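Local coordinates for RagB/SusD domain protein (PDB 5J5U), which binds chitin as a SusD-like protein of a polysaccharide utilization locus and probably captures chitin chains at the outer membrane for uptake, at residues L25-G31 / F242-L247; H35-L39 / F413-E417. All blocks are in the same frame, centred on the assembly; numbering follows the deposited sequence.

Contact 1 (L25-G31 / F242-L247); sequences LCMSGDG and FRGNGL
Cys26 and Phe242 form a sulfur-aromatic contact that joins the N-terminal helix 16-29 to the loop leading into helix 246-253 of the SusD-like fold: SG sits over the middle of one ring face, 4.1 Å from the ring centroid and only 12° off the normal. The ring is set there by its first torsion (chi1 -56°), with CG anti to the carbonyl carbon. At the rim of the same ring, near its plane, lie the Gly29 carbonyl and Asp30, whose CG is 3.6 Å from Phe242 CE1. The carboxylate is tilted 67° against the ring and keeps polar partners of its own, Asn75 and the backbone N of Tyr32.

Leu25 packs against the neighbouring residues. Its CD1 lies over the guanidinium face of Arg243, 3.7 Å from CZ, while CD2 reaches the Phe242 carbonyl.

Backbone polar groups supply the rest. Gly246 N donates to Ser28 O at 2.8 Å, in the carbonyl plane, and thus joins Ser28 to the start of helix 246-253. The alpha carbons of Gly29 and Phe242 exchange CA-H...O contacts: Gly29 CA lies 3.5 Å from Phe242 O, and Phe242 CA lies 3.3 Å from Gly29 O. A water donates to Gly29 O; its approach to Gly244 O is so short that this second leg is doubtful.

Such closeness depends on glycine. A beta carbon on Gly29 would run into Phe242 O, and one on Gly246 would collide with Ser28 O and the backbone of Asp30 and Gly31; the alpha carbons of Gly31 and Gly246 come within 3.5 Å. The chemistry implies a backbone-to-backbone seam, fastened by one conventional direct bond and by CA-H...O contacts that the glycines permit, with the Phe242 ring and Leu25 packed beside it.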
# COMPACT_ATOMS: atom_id res chain seq x y z
N LEU A 25 14.75 5.72 4.22
CA LEU A 25 14.61 6.72 3.18
C LEU A 25 14.34 6.08 1.79
O LEU A 25 13.59 6.62 0.98
CB LEU A 25 15.85 7.63 3.15
CG LEU A 25 15.83 8.77 4.21
CD1 LEU A 25 17.18 9.49 4.37
CD2 LEU A 25 14.70 9.78 3.91
N CYS A 26 14.90 4.90 1.52
CA CYS A 26 14.65 4.20 0.28
C CYS A 26 13.17 3.76 0.16
O CYS A 26 12.60 3.71 -0.94
CB CYS A 26 15.57 2.98 0.16
SG CYS A 26 17.27 3.31 -0.42
N MET A 27 12.55 3.44 1.29
CA MET A 27 11.18 2.91 1.22
C MET A 27 10.12 3.92 0.76
O MET A 27 9.00 3.52 0.47
CB MET A 27 10.77 2.34 2.58
CG MET A 27 11.48 1.06 2.92
SD MET A 27 10.77 0.33 4.41
CE MET A 27 9.16 -0.20 3.81
N SER A 28 10.46 5.21 0.67
CA SER A 28 9.48 6.21 0.24
C SER A 28 10.06 7.27 -0.68
O SER A 28 9.34 7.91 -1.43
CB SER A 28 8.84 6.91 1.44
OG SER A 28 9.76 7.78 2.07
N GLY A 29 11.37 7.47 -0.62
CA GLY A 29 12.02 8.49 -1.42
C GLY A 29 12.60 8.02 -2.74
O GLY A 29 13.22 8.79 -3.47
N ASP A 30 12.44 6.73 -3.04
CA ASP A 30 12.90 6.21 -4.33
C ASP A 30 11.77 6.44 -5.33
O ASP A 30 10.81 5.66 -5.41
CB ASP A 30 13.26 4.72 -4.24
CG ASP A 30 14.02 4.23 -5.47
OD1 ASP A 30 14.00 4.93 -6.51
OD2 ASP A 30 14.60 3.12 -5.41
N GLY A 31 11.87 7.55 -6.06
CA GLY A 31 10.85 7.95 -7.01
C GLY A 31 10.76 6.97 -8.16
O GLY A 31 9.73 6.88 -8.82
N PHE A 242 16.75 10.49 -2.49
CA PHE A 242 15.77 9.79 -1.66
C PHE A 242 15.22 10.71 -0.56
O PHE A 242 14.47 10.29 0.32
CB PHE A 242 16.37 8.53 -1.02
CG PHE A 242 16.96 7.53 -2.01
CD1 PHE A 242 16.19 6.98 -3.02
CD2 PHE A 242 18.29 7.13 -1.90
CE1 PHE A 242 16.73 6.06 -3.93
CE2 PHE A 242 18.84 6.20 -2.80
CZ PHE A 242 18.05 5.67 -3.81
N ARG A 243 15.62 11.97 -0.60
CA ARG A 243 15.22 12.90 0.45
C ARG A 243 13.85 13.54 0.18
O ARG A 243 13.17 13.99 1.12
CB ARG A 243 16.31 13.97 0.64
CG ARG A 243 17.71 13.41 0.98
CD ARG A 243 17.99 13.59 2.47
NE ARG A 243 19.05 12.72 2.97
CZ ARG A 243 19.31 12.52 4.27
NH1 ARG A 243 18.56 13.12 5.20
NH2 ARG A 243 20.30 11.72 4.64
N GLY A 244 13.44 13.59 -1.08
CA GLY A 244 12.07 13.97 -1.41
C GLY A 244 11.11 12.78 -1.53
O GLY A 244 11.53 11.66 -1.87
N ASN A 245 9.82 13.03 -1.28
CA ASN A 245 8.79 12.02 -1.47
C ASN A 245 8.86 11.48 -2.91
O ASN A 245 8.73 12.24 -3.86
CB ASN A 245 7.40 12.61 -1.13
CG ASN A 245 6.23 11.61 -1.28
OD1 ASN A 245 6.05 11.03 -2.35
ND2 ASN A 245 5.42 11.45 -0.22
N GLY A 246 9.13 10.19 -3.06
CA GLY A 246 9.19 9.57 -4.38
C GLY A 246 7.88 9.58 -5.15
O GLY A 246 7.83 9.72 -6.38
N LEU A 247 6.79 9.42 -4.42
CA LEU A 247 5.46 9.41 -5.04
C LEU A 247 5.17 10.78 -5.66
O LEU A 247 4.66 10.86 -6.79
CB LEU A 247 4.38 9.04 -4.02
CG LEU A 247 2.97 9.14 -4.58
CD1 LEU A 247 2.79 8.21 -5.77
CD2 LEU A 247 1.91 8.86 -3.49
O HOH W 1 12.17 11.35 -4.26

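Contact 2 (H35-L39 / F413-E417); sequences HRTNL and FNSIE
Asn38 spends both ends of its amide on the backbone that leads into helix 415-425. ND2 donates to Phe413 O at 3.0 Å, nearly straight at 165°; the acceptor lies close to the amide plane of Asn38, although the N-H comes in from above the carbonyl plane of Phe413. OD1 accepts from Ser415 N, also at 3.0 Å, and here too the donor stands well above the carbonyl plane, 50° out of it. With CG anti to the backbone N (chi1 -179°), the side chain extends from helix 31-45 far enough to span the two groups.

Neither amide atom stops at one partner. A water donates to OD1 at 2.7 Å; it also lies very close to Ser415 OG, a doubtful geometry, and OG has His48 ND1 as its partner. ND2 additionally donates to Gln34 OE1, one turn back in the same helix, so a second-shell residue helps fix the rotation of the amide. In this buried setting, two bonds therefore serve the amide oxygen and two the amide nitrogen.

Beside the polar group, Thr37 CG2 meets Ile416 CD1 at 4.0 Å, a light apolar touch between obliquely crossing side chains.

Ser415 N and Phe413 O would probably lose these mates, in a buried place, were an alanine at Asn38, and the water would lose an acceptor. Chemically, one side chain of helix 31-45 answers a donor and an acceptor two residues apart, and so ties the start of helix 415-425 to a distant part of the chain.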
# COMPACT_ATOMS: atom_id res chain seq x y z
N HIS A 35 6.98 5.80 -8.65
CA HIS A 35 6.34 6.23 -9.88
C HIS A 35 5.80 5.00 -10.63
O HIS A 35 4.67 5.00 -11.12
CB HIS A 35 7.34 7.03 -10.75
CG HIS A 35 6.70 7.78 -11.88
ND1 HIS A 35 7.43 8.46 -12.82
CD2 HIS A 35 5.40 7.96 -12.21
CE1 HIS A 35 6.61 9.02 -13.69
NE2 HIS A 35 5.37 8.74 -13.34
N ARG A 36 6.61 3.95 -10.73
CA ARG A 36 6.27 2.84 -11.61
C ARG A 36 5.38 1.77 -10.93
O ARG A 36 4.41 1.30 -11.51
CB ARG A 36 7.56 2.20 -12.14
CG ARG A 36 8.30 3.10 -13.14
CD ARG A 36 9.78 2.69 -13.31
NE ARG A 36 10.43 3.52 -14.33
CZ ARG A 36 10.86 4.77 -14.13
NH1 ARG A 36 10.71 5.33 -12.94
NH2 ARG A 36 11.41 5.46 -15.11
N THR A 37 5.69 1.42 -9.69
CA THR A 37 4.96 0.34 -9.03
C THR A 37 3.76 0.82 -8.24
O THR A 37 2.71 0.18 -8.25
CB THR A 37 5.87 -0.46 -8.08
OG1 THR A 37 7.12 -0.71 -8.72
CG2 THR A 37 5.21 -1.78 -7.73
N ASN A 38 3.91 1.95 -7.55
CA ASN A 38 2.83 2.55 -6.76
C ASN A 38 1.85 3.32 -7.65
O ASN A 38 0.67 2.93 -7.79
CB ASN A 38 3.44 3.47 -5.67
CG ASN A 38 2.39 4.14 -4.75
OD1 ASN A 38 1.17 3.99 -4.90
ND2 ASN A 38 2.89 4.90 -3.78
N LEU A 39 2.36 4.38 -8.29
CA LEU A 39 1.50 5.27 -9.07
C LEU A 39 0.95 4.61 -10.33
O LEU A 39 -0.24 4.47 -10.47
CB LEU A 39 2.27 6.56 -9.45
CG LEU A 39 1.53 7.72 -10.15
CD1 LEU A 39 0.12 7.91 -9.60
CD2 LEU A 39 2.29 9.05 -10.08
N PHE A 413 -2.44 6.61 -2.02
CA PHE A 413 -1.01 6.95 -2.00
C PHE A 413 -0.11 5.79 -1.53
O PHE A 413 1.12 5.90 -1.58
CB PHE A 413 -0.75 8.19 -1.12
CG PHE A 413 -1.66 9.34 -1.42
CD1 PHE A 413 -1.87 9.74 -2.73
CD2 PHE A 413 -2.37 9.97 -0.40
CE1 PHE A 413 -2.73 10.78 -3.02
CE2 PHE A 413 -3.23 11.01 -0.69
CZ PHE A 413 -3.41 11.43 -1.99
N ASN A 414 -0.72 4.68 -1.11
CA ASN A 414 -0.01 3.42 -0.88
C ASN A 414 -0.70 2.33 -1.69
O ASN A 414 -1.29 1.40 -1.14
CB ASN A 414 0.02 3.04 0.61
CG ASN A 414 1.11 2.01 0.91
OD1 ASN A 414 1.68 1.40 -0.00
ND2 ASN A 414 1.36 1.77 2.19
N SER A 415 -0.64 2.48 -3.01
CA SER A 415 -1.46 1.69 -3.90
C SER A 415 -1.06 0.23 -3.97
O SER A 415 -1.89 -0.60 -4.37
CB SER A 415 -1.44 2.29 -5.31
OG SER A 415 -2.07 3.55 -5.32
N ILE A 416 0.17 -0.10 -3.60
CA ILE A 416 0.60 -1.49 -3.56
C ILE A 416 -0.32 -2.29 -2.61
O ILE A 416 -0.78 -3.38 -2.97
CB ILE A 416 2.07 -1.61 -3.13
CG1 ILE A 416 2.99 -1.08 -4.22
CG2 ILE A 416 2.44 -3.08 -2.83
CD1 ILE A 416 4.47 -1.12 -3.84
N GLU A 417 -0.60 -1.72 -1.43
CA GLU A 417 -1.46 -2.39 -0.44
C GLU A 417 -2.92 -2.50 -0.88
O GLU A 417 -3.55 -3.51 -0.68
CB GLU A 417 -1.39 -1.67 0.91
CG GLU A 417 -0.05 -1.77 1.57
CD GLU A 417 0.51 -3.17 1.51
OE1 GLU A 417 -0.20 -4.10 1.96
OE2 GLU A 417 1.64 -3.35 1.01
O HOH W 2 -0.87 5.74 -4.86

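How the contacts relate
Two consecutive N-terminal helices each take a partner from far along the chain: helix 16-29 in contact 1, helix 31-45 in contact 2. The segments follow in the order 25-31, 35-39, 242-247, 413-417, so the two pairings alternate along the sequence. Their centres lie 12 Å apart, and Leu247 bridges them: its CD2 is 3.6 Å from Phe413 O and its CD1 packs on Asn38 and Leu39. Contact 2 is the more central, about 7 Å from the chain centre against 15 Å for contact 1. The start of helix 246-253 therefore belongs to contact 1 and also touches contact 2, and the largely helical SusD-like fold is knit from sequence-distant pieces into one body.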